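Ribosomal RNA processing protein 6 (Trypanosoma brucei brucei, PDB 4NLB) probably degrades and processes RNA, rRNA included, as a nuclear 3'-5' exoribonuclease of the exosome, represented here by its catalytic core. Local coordinates at residues Lys46-Pro51 with Tyr165-Phe170; Ile93-Glu98 with Met112-Arg117; Arg296-Trp301 with Met352-Ile357. All blocks are in the same frame, centred on the assembly; numbering follows the deposited sequence.

Contact 2 is the buried one: two neighbouring strands in the middle of the exonuclease sheet, joined by paired backbone bonds, with apolar side chains on one face and an acidic group on the other. Contact 1 lies at the start of edge strand 169-171 of the same sheet, its centre about 17 Å from that of contact 2; only partly buried, it combines one asparagine amide bond to the chain leaving helix 42-47 with a valine-valine contact. Contact 3, likewise partly buried, is centred 44 to 47 Å from the other two, across the chain's centre, and belongs to the HRDC domain. It has no hydrogen bond between its segments and is held by aliphatic and indole packing.

Contact 1 (Lys46-Pro51 with Tyr165-Phe170); sequences KAVSVP and YIVNLF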
# COMPACT_ATOMS: atom_id res chain seq x y z
N LYS A 46 -4.40 -12.57 18.46
CA LYS A 46 -4.41 -12.34 19.92
C LYS A 46 -4.10 -13.60 20.72
O LYS A 46 -3.62 -13.48 21.84
CB LYS A 46 -5.74 -11.75 20.39
CG LYS A 46 -5.92 -10.29 20.02
CD LYS A 46 -7.37 -9.87 19.99
CE LYS A 46 -7.48 -8.59 19.18
NZ LYS A 46 -8.88 -8.18 18.94
N ALA A 47 -4.36 -14.80 20.17
CA ALA A 47 -4.12 -16.10 20.81
C ALA A 47 -2.74 -16.70 20.51
O ALA A 47 -2.38 -17.73 21.08
CB ALA A 47 -5.20 -17.08 20.38
N VAL A 48 -1.97 -16.07 19.61
CA VAL A 48 -0.66 -16.55 19.18
C VAL A 48 0.47 -15.80 19.85
O VAL A 48 0.49 -14.56 19.85
CB VAL A 48 -0.53 -16.58 17.62
CG1 VAL A 48 0.92 -16.61 17.16
CG2 VAL A 48 -1.29 -17.76 17.03
N SER A 49 1.41 -16.57 20.43
CA SER A 49 2.61 -16.05 21.07
C SER A 49 3.78 -16.04 20.10
O SER A 49 3.76 -16.70 19.06
CB SER A 49 2.94 -16.85 22.33
OG SER A 49 3.00 -18.23 22.04
N VAL A 50 4.80 -15.24 20.44
CA VAL A 50 6.04 -15.06 19.69
C VAL A 50 6.84 -16.35 19.89
O VAL A 50 6.86 -16.86 21.01
CB VAL A 50 6.81 -13.81 20.19
CG1 VAL A 50 8.08 -13.57 19.38
CG2 VAL A 50 5.93 -12.57 20.18
N PRO A 51 7.46 -16.93 18.83
CA PRO A 51 8.25 -18.16 19.04
C PRO A 51 9.36 -17.87 20.04
O PRO A 51 10.08 -16.90 19.86
CB PRO A 51 8.76 -18.54 17.64
CG PRO A 51 7.91 -17.74 16.69
CD PRO A 51 7.52 -16.48 17.42
N TYR A 165 -3.06 -11.92 5.69
CA TYR A 165 -2.96 -11.50 7.08
C TYR A 165 -1.71 -12.06 7.72
O TYR A 165 -1.37 -13.23 7.48
CB TYR A 165 -4.23 -11.94 7.85
CG TYR A 165 -5.48 -11.27 7.33
CD1 TYR A 165 -5.91 -10.05 7.85
CD2 TYR A 165 -6.24 -11.85 6.32
CE1 TYR A 165 -7.07 -9.43 7.39
CE2 TYR A 165 -7.38 -11.22 5.82
CZ TYR A 165 -7.78 -10.00 6.34
OH TYR A 165 -8.90 -9.38 5.85
N ILE A 166 -1.01 -11.24 8.51
CA ILE A 166 0.26 -11.60 9.13
C ILE A 166 0.14 -12.04 10.59
O ILE A 166 -0.30 -11.27 11.45
CB ILE A 166 1.34 -10.50 8.98
CG1 ILE A 166 1.27 -9.78 7.63
CG2 ILE A 166 2.75 -11.05 9.25
CD1 ILE A 166 1.56 -8.33 7.75
N VAL A 167 0.58 -13.29 10.86
CA VAL A 167 0.66 -13.84 12.20
C VAL A 167 2.17 -13.85 12.53
O VAL A 167 2.96 -14.45 11.80
CB VAL A 167 -0.01 -15.25 12.32
CG1 VAL A 167 0.18 -15.83 13.71
CG2 VAL A 167 -1.50 -15.18 11.97
N ASN A 168 2.56 -13.13 13.59
CA ASN A 168 3.93 -12.95 14.06
C ASN A 168 4.77 -12.08 13.13
O ASN A 168 5.86 -12.44 12.70
CB ASN A 168 4.64 -14.26 14.45
CG ASN A 168 4.27 -14.67 15.86
OD1 ASN A 168 3.93 -13.83 16.72
ND2 ASN A 168 4.25 -15.95 16.13
N LEU A 169 4.25 -10.86 12.91
CA LEU A 169 4.89 -9.78 12.21
C LEU A 169 5.89 -9.15 13.17
O LEU A 169 5.60 -9.01 14.37
CB LEU A 169 3.84 -8.72 11.81
CG LEU A 169 4.32 -7.29 11.45
CD1 LEU A 169 5.08 -7.28 10.14
CD2 LEU A 169 3.16 -6.35 11.34
N PHE A 170 7.06 -8.76 12.64
CA PHE A 170 8.05 -8.00 13.37
C PHE A 170 8.43 -6.84 12.48
O PHE A 170 8.99 -7.04 11.41
CB PHE A 170 9.27 -8.82 13.81
CG PHE A 170 10.28 -8.02 14.62
CD1 PHE A 170 11.21 -7.20 13.99
CD2 PHE A 170 10.29 -8.10 16.00
CE1 PHE A 170 12.15 -6.49 14.74
CE2 PHE A 170 11.22 -7.38 16.75
CZ PHE A 170 12.15 -6.58 16.12
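The side-chain amide of N168 is sandwiched between residues of 46-51. CG1 of V48 sits over one face, 3.5 Å from ND2, and P51 covers the other with its ring carbon CD, 3.6 Å from the same nitrogen. At the amide edge lies the carbonyl oxygen of S49, which takes a hydrogen bond from ND2 of N168 at 3.1 Å. The bond is nearly straight, 167° at the hydrogen, and runs within the amide plane, although ND2 stands above the plane of the S49 carbonyl. A second bond from ND2 goes to the backbone oxygen of P142, so the amide is held at two points and its rotation should be restricted. OD1 of N168 turns toward V50, whose CA is 3.8 Å from it.

N168 leads directly into strand 169-171, the outermost strand on this side of the mixed sheet of the RNase H-like exonuclease fold, where the backbone pairs with strand 145-148. The segment after helix 42-47 lies across the start of this edge strand.

Beside the amide, V48 and V167 meet through their CG1 methyls at 3.6 Å, with the two side chains running at about a right angle. In V48 this branch lies opposite the backbone nitrogen (chi1 160°), which sets it against both V167 and the amide; the side chain also touches P142. V50 packs farther along against L55 and against F254 of helix 249-261.

Contact 2 (Ile93-Glu98 with Met112-Arg117); sequences IAVDLE and MQISTR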
# COMPACT_ATOMS: atom_id res chain seq x y z
N ILE A 93 11.41 -14.56 7.49
CA ILE A 93 11.47 -14.09 6.10
C ILE A 93 11.33 -12.56 6.08
O ILE A 93 10.70 -11.99 6.98
CB ILE A 93 10.44 -14.80 5.16
CG1 ILE A 93 8.97 -14.44 5.48
CG2 ILE A 93 10.66 -16.33 5.13
CD1 ILE A 93 7.94 -14.78 4.34
N ALA A 94 11.97 -11.90 5.09
CA ALA A 94 11.88 -10.45 4.97
C ALA A 94 10.94 -10.16 3.84
O ALA A 94 11.01 -10.80 2.80
CB ALA A 94 13.24 -9.82 4.73
N VAL A 95 10.01 -9.23 4.06
CA VAL A 95 8.99 -8.92 3.07
C VAL A 95 8.86 -7.43 2.84
O VAL A 95 8.93 -6.64 3.77
CB VAL A 95 7.62 -9.59 3.42
CG1 VAL A 95 6.65 -9.52 2.24
CG2 VAL A 95 7.79 -11.03 3.89
N ASP A 96 8.64 -7.06 1.57
CA ASP A 96 8.36 -5.70 1.14
C ASP A 96 7.38 -5.75 -0.02
O ASP A 96 7.26 -6.78 -0.70
CB ASP A 96 9.61 -4.90 0.76
CG ASP A 96 9.36 -3.41 0.87
OD1 ASP A 96 8.55 -3.00 1.74
OD2 ASP A 96 9.93 -2.65 0.05
N LEU A 97 6.68 -4.64 -0.22
CA LEU A 97 5.65 -4.47 -1.23
C LEU A 97 5.89 -3.18 -1.97
O LEU A 97 6.28 -2.19 -1.37
CB LEU A 97 4.27 -4.41 -0.55
CG LEU A 97 3.40 -5.68 -0.45
CD1 LEU A 97 4.08 -6.78 0.27
CD2 LEU A 97 2.09 -5.38 0.24
N GLU A 98 5.64 -3.19 -3.28
CA GLU A 98 5.67 -2.02 -4.15
C GLU A 98 4.22 -1.78 -4.59
O GLU A 98 3.47 -2.74 -4.82
CB GLU A 98 6.66 -2.19 -5.32
CG GLU A 98 8.12 -2.10 -4.90
CD GLU A 98 8.55 -0.92 -4.04
OE1 GLU A 98 8.02 0.19 -4.26
OE2 GLU A 98 9.42 -1.11 -3.16
N MET A 112 5.77 -7.91 -4.79
CA MET A 112 6.11 -8.41 -3.47
C MET A 112 7.53 -8.96 -3.50
O MET A 112 7.85 -9.81 -4.32
CB MET A 112 5.11 -9.47 -2.97
CG MET A 112 5.44 -9.96 -1.57
SD MET A 112 4.49 -11.40 -1.03
CE MET A 112 3.04 -10.56 -0.44
N GLN A 113 8.36 -8.49 -2.59
CA GLN A 113 9.74 -8.94 -2.47
C GLN A 113 9.87 -9.76 -1.19
O GLN A 113 9.29 -9.42 -0.17
CB GLN A 113 10.72 -7.76 -2.48
CG GLN A 113 10.59 -6.91 -3.73
CD GLN A 113 9.70 -5.72 -3.52
OE1 GLN A 113 10.06 -4.75 -2.84
NE2 GLN A 113 8.54 -5.74 -4.13
N ILE A 114 10.56 -10.88 -1.29
CA ILE A 114 10.80 -11.80 -0.18
C ILE A 114 12.25 -12.21 -0.22
O ILE A 114 12.76 -12.62 -1.27
CB ILE A 114 9.85 -13.07 -0.14
CG1 ILE A 114 8.34 -12.70 -0.15
CG2 ILE A 114 10.13 -13.94 1.09
CD1 ILE A 114 7.48 -13.59 -1.10
N SER A 115 12.90 -12.12 0.92
CA SER A 115 14.25 -12.60 1.07
C SER A 115 14.27 -13.64 2.19
O SER A 115 13.65 -13.43 3.23
CB SER A 115 15.20 -11.45 1.39
OG SER A 115 15.39 -10.61 0.26
N THR A 116 14.94 -14.76 1.96
CA THR A 116 15.21 -15.79 2.97
C THR A 116 16.70 -15.61 3.29
O THR A 116 17.36 -14.80 2.64
CB THR A 116 14.91 -17.25 2.49
OG1 THR A 116 15.92 -17.72 1.57
CG2 THR A 116 13.51 -17.43 1.92
N ARG A 117 17.24 -16.42 4.23
CA ARG A 117 18.67 -16.41 4.60
C ARG A 117 19.59 -16.76 3.44
O ARG A 117 20.76 -16.42 3.48
CB ARG A 117 18.91 -17.40 5.76
CG ARG A 117 18.29 -16.99 7.11
CD ARG A 117 18.77 -15.63 7.63
NE ARG A 117 18.18 -15.36 8.93
CZ ARG A 117 18.51 -14.34 9.71
NH1 ARG A 117 19.45 -13.49 9.33
NH2 ARG A 117 17.93 -14.18 10.89
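The side chain of Q113 leaves the backbone with CG beside its own nitrogen (chi1 -57°) and bends sharply at chi2 (96°), bringing its amide over to D96 and E98 on the neighbouring strand. D96 sends CG the other way, opposite its nitrogen, and lies alongside Q113 with the carboxylate and amide planes 80° apart. OE1 of Q113 comes within 3.6 Å of CB of D96, while NE2 of Q113 rests 3.7 Å from CG of E98. The two strands form an antiparallel hairpin in the central sheet of the DEDD-type exonuclease fold. A94 with S115 and D96 with Q113 are hydrogen-bonded pairs, each closed by two backbone bonds; the shortest, from N of Q113 to O of D96, measures 2.8 Å. The carboxylates of D96 and E98 come close to D222, and D96 also to D154, a cluster consistent with the acidic metal-binding site of this nuclease class. On the face carrying V95, L97, M112 and I114, the contact is apolar. L97 CD1 meets CG of M112 at 3.9 Å, both residues packing on helix 152-162, and I93 CD1 touches CG2 of I114 at 4.0 Å near helix 77-87.

Contact 3 (Arg296-Trp301 with Met352-Ile357); sequences REIFNW and MKLLQI
Helices 289-309 and 351-364 of the HRDC domain run roughly antiparallel, their short segments inclined at 155° with axes 10.2 Å apart. The nearest CA atoms, those of I298 and L354, are still 6.8 Å apart, and the side chains between the helices meet without any hydrogen bond across the contact. The HRDC domain is a compact helical bundle, and this pairing brings a helix from its beginning against one from its end.

W301 and I357 bear much of the packing. With CG opposite its backbone nitrogen (chi1 173°), W301 extends its indole across to the other helix. L354 comes over one face of the ring: its CD2 lies 3.9 Å from the centroid of the six-membered ring, 25° off the normal, in a CH-pi contact displaced toward the rim at CE3. I357 spreads its two branches along the opposite helix. CG2 touches CB of E297 and reaches CD1 of I298 at 3.6 Å, while CD1 turns to CB of W301 at 3.8 Å. I298 also meets L354, through CG1, at about a right angle, and backs onto V322 and I325 of helix 319-328, which C321 ties to C340 by a disulfide.

The outer margin is more polar. The bent chain of E297 leads its carboxylate away from the facing helix, to pair with its neighbour R296 in a salt bridge whose hydrogen bond is weak. At the indole edge, CE of K353 lies close to the ring plane, 3.5 Å from NE1 of W301, a buried nitrogen with no hydrogen-bonding partner in the model.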
# COMPACT_ATOMS: atom_id res chain seq x y z
N ARG A 296 -16.77 22.67 -2.89
CA ARG A 296 -17.23 21.43 -2.26
C ARG A 296 -17.85 20.49 -3.28
O ARG A 296 -17.47 19.34 -3.33
CB ARG A 296 -18.26 21.77 -1.15
CG ARG A 296 -18.94 20.55 -0.51
CD ARG A 296 -20.08 20.92 0.42
NE ARG A 296 -21.30 21.32 -0.30
CZ ARG A 296 -21.90 22.51 -0.19
NH1 ARG A 296 -21.40 23.43 0.62
NH2 ARG A 296 -22.99 22.77 -0.88
N GLU A 297 -18.81 20.99 -4.08
CA GLU A 297 -19.57 20.22 -5.06
C GLU A 297 -18.72 19.63 -6.17
O GLU A 297 -18.90 18.44 -6.48
CB GLU A 297 -20.72 21.05 -5.62
CG GLU A 297 -22.09 20.46 -5.33
CD GLU A 297 -22.54 20.58 -3.90
OE1 GLU A 297 -22.85 21.71 -3.46
OE2 GLU A 297 -22.57 19.54 -3.20
N ILE A 298 -17.78 20.41 -6.74
CA ILE A 298 -16.89 19.89 -7.80
C ILE A 298 -15.87 18.89 -7.20
O ILE A 298 -15.65 17.85 -7.82
CB ILE A 298 -16.27 21.00 -8.71
CG1 ILE A 298 -17.08 21.03 -10.04
CG2 ILE A 298 -14.79 20.73 -9.04
CD1 ILE A 298 -17.61 22.27 -10.42
N PHE A 299 -15.33 19.14 -5.99
CA PHE A 299 -14.41 18.21 -5.34
C PHE A 299 -15.12 16.85 -5.11
O PHE A 299 -14.50 15.79 -5.30
CB PHE A 299 -13.90 18.77 -4.00
CG PHE A 299 -12.89 17.89 -3.30
CD1 PHE A 299 -13.30 16.84 -2.48
CD2 PHE A 299 -11.52 18.14 -3.43
CE1 PHE A 299 -12.36 16.04 -1.82
CE2 PHE A 299 -10.59 17.32 -2.77
CZ PHE A 299 -11.01 16.29 -1.97
N ASN A 300 -16.40 16.90 -4.70
CA ASN A 300 -17.23 15.73 -4.45
C ASN A 300 -17.56 15.03 -5.76
O ASN A 300 -17.55 13.78 -5.80
CB ASN A 300 -18.47 16.08 -3.65
CG ASN A 300 -18.22 16.46 -2.20
OD1 ASN A 300 -17.10 16.37 -1.67
ND2 ASN A 300 -19.26 16.92 -1.52
N TRP A 301 -17.77 15.82 -6.85
CA TRP A 301 -17.98 15.25 -8.19
C TRP A 301 -16.71 14.47 -8.60
O TRP A 301 -16.81 13.33 -9.06
CB TRP A 301 -18.26 16.33 -9.27
CG TRP A 301 -18.30 15.73 -10.65
CD1 TRP A 301 -19.35 15.09 -11.23
CD2 TRP A 301 -17.17 15.53 -11.53
NE1 TRP A 301 -18.97 14.56 -12.44
CE2 TRP A 301 -17.64 14.80 -12.64
CE3 TRP A 301 -15.82 15.94 -11.50
CZ2 TRP A 301 -16.80 14.45 -13.71
CZ3 TRP A 301 -14.99 15.58 -12.55
CH2 TRP A 301 -15.48 14.85 -13.64
N MET A 352 -20.35 18.90 -19.24
CA MET A 352 -21.72 19.38 -19.04
C MET A 352 -22.21 19.21 -17.61
O MET A 352 -23.00 20.04 -17.15
CB MET A 352 -22.71 18.76 -20.05
CG MET A 352 -22.41 19.08 -21.52
SD MET A 352 -22.03 20.82 -21.92
CE MET A 352 -23.65 21.55 -21.81
N LYS A 353 -21.74 18.18 -16.90
CA LYS A 353 -22.12 17.91 -15.51
C LYS A 353 -21.41 18.89 -14.58
O LYS A 353 -22.02 19.38 -13.63
CB LYS A 353 -21.86 16.44 -15.12
CG LYS A 353 -22.69 15.96 -13.93
CD LYS A 353 -23.12 14.49 -14.06
CE LYS A 353 -22.10 13.48 -13.56
NZ LYS A 353 -22.71 12.15 -13.32
N LEU A 354 -20.13 19.21 -14.88
CA LEU A 354 -19.33 20.18 -14.12
C LEU A 354 -19.94 21.56 -14.34
O LEU A 354 -20.00 22.38 -13.41
CB LEU A 354 -17.87 20.19 -14.62
CG LEU A 354 -17.06 18.91 -14.40
CD1 LEU A 354 -16.18 18.61 -15.61
CD2 LEU A 354 -16.22 19.03 -13.17
N LEU A 355 -20.42 21.81 -15.58
CA LEU A 355 -21.08 23.04 -15.97
C LEU A 355 -22.42 23.16 -15.26
O LEU A 355 -22.79 24.24 -14.83
CB LEU A 355 -21.26 23.08 -17.50
CG LEU A 355 -21.85 24.35 -18.12
CD1 LEU A 355 -21.10 25.58 -17.70
CD2 LEU A 355 -21.91 24.24 -19.65
N GLN A 356 -23.14 22.03 -15.10
CA GLN A 356 -24.41 22.03 -14.39
C GLN A 356 -24.22 22.37 -12.91
O GLN A 356 -25.04 23.13 -12.41
CB GLN A 356 -25.23 20.75 -14.62
CG GLN A 356 -26.74 20.92 -14.39
CD GLN A 356 -27.45 21.98 -15.24
OE1 GLN A 356 -27.14 22.21 -16.43
NE2 GLN A 356 -28.44 22.62 -14.65
N ILE A 357 -23.08 21.93 -12.26
CA ILE A 357 -22.73 22.25 -10.85
C ILE A 357 -22.58 23.77 -10.64
O ILE A 357 -23.10 24.33 -9.68
CB ILE A 357 -21.46 21.49 -10.34
CG1 ILE A 357 -21.74 19.99 -10.14
CG2 ILE A 357 -20.92 22.13 -9.02
CD1 ILE A 357 -20.60 19.09 -10.36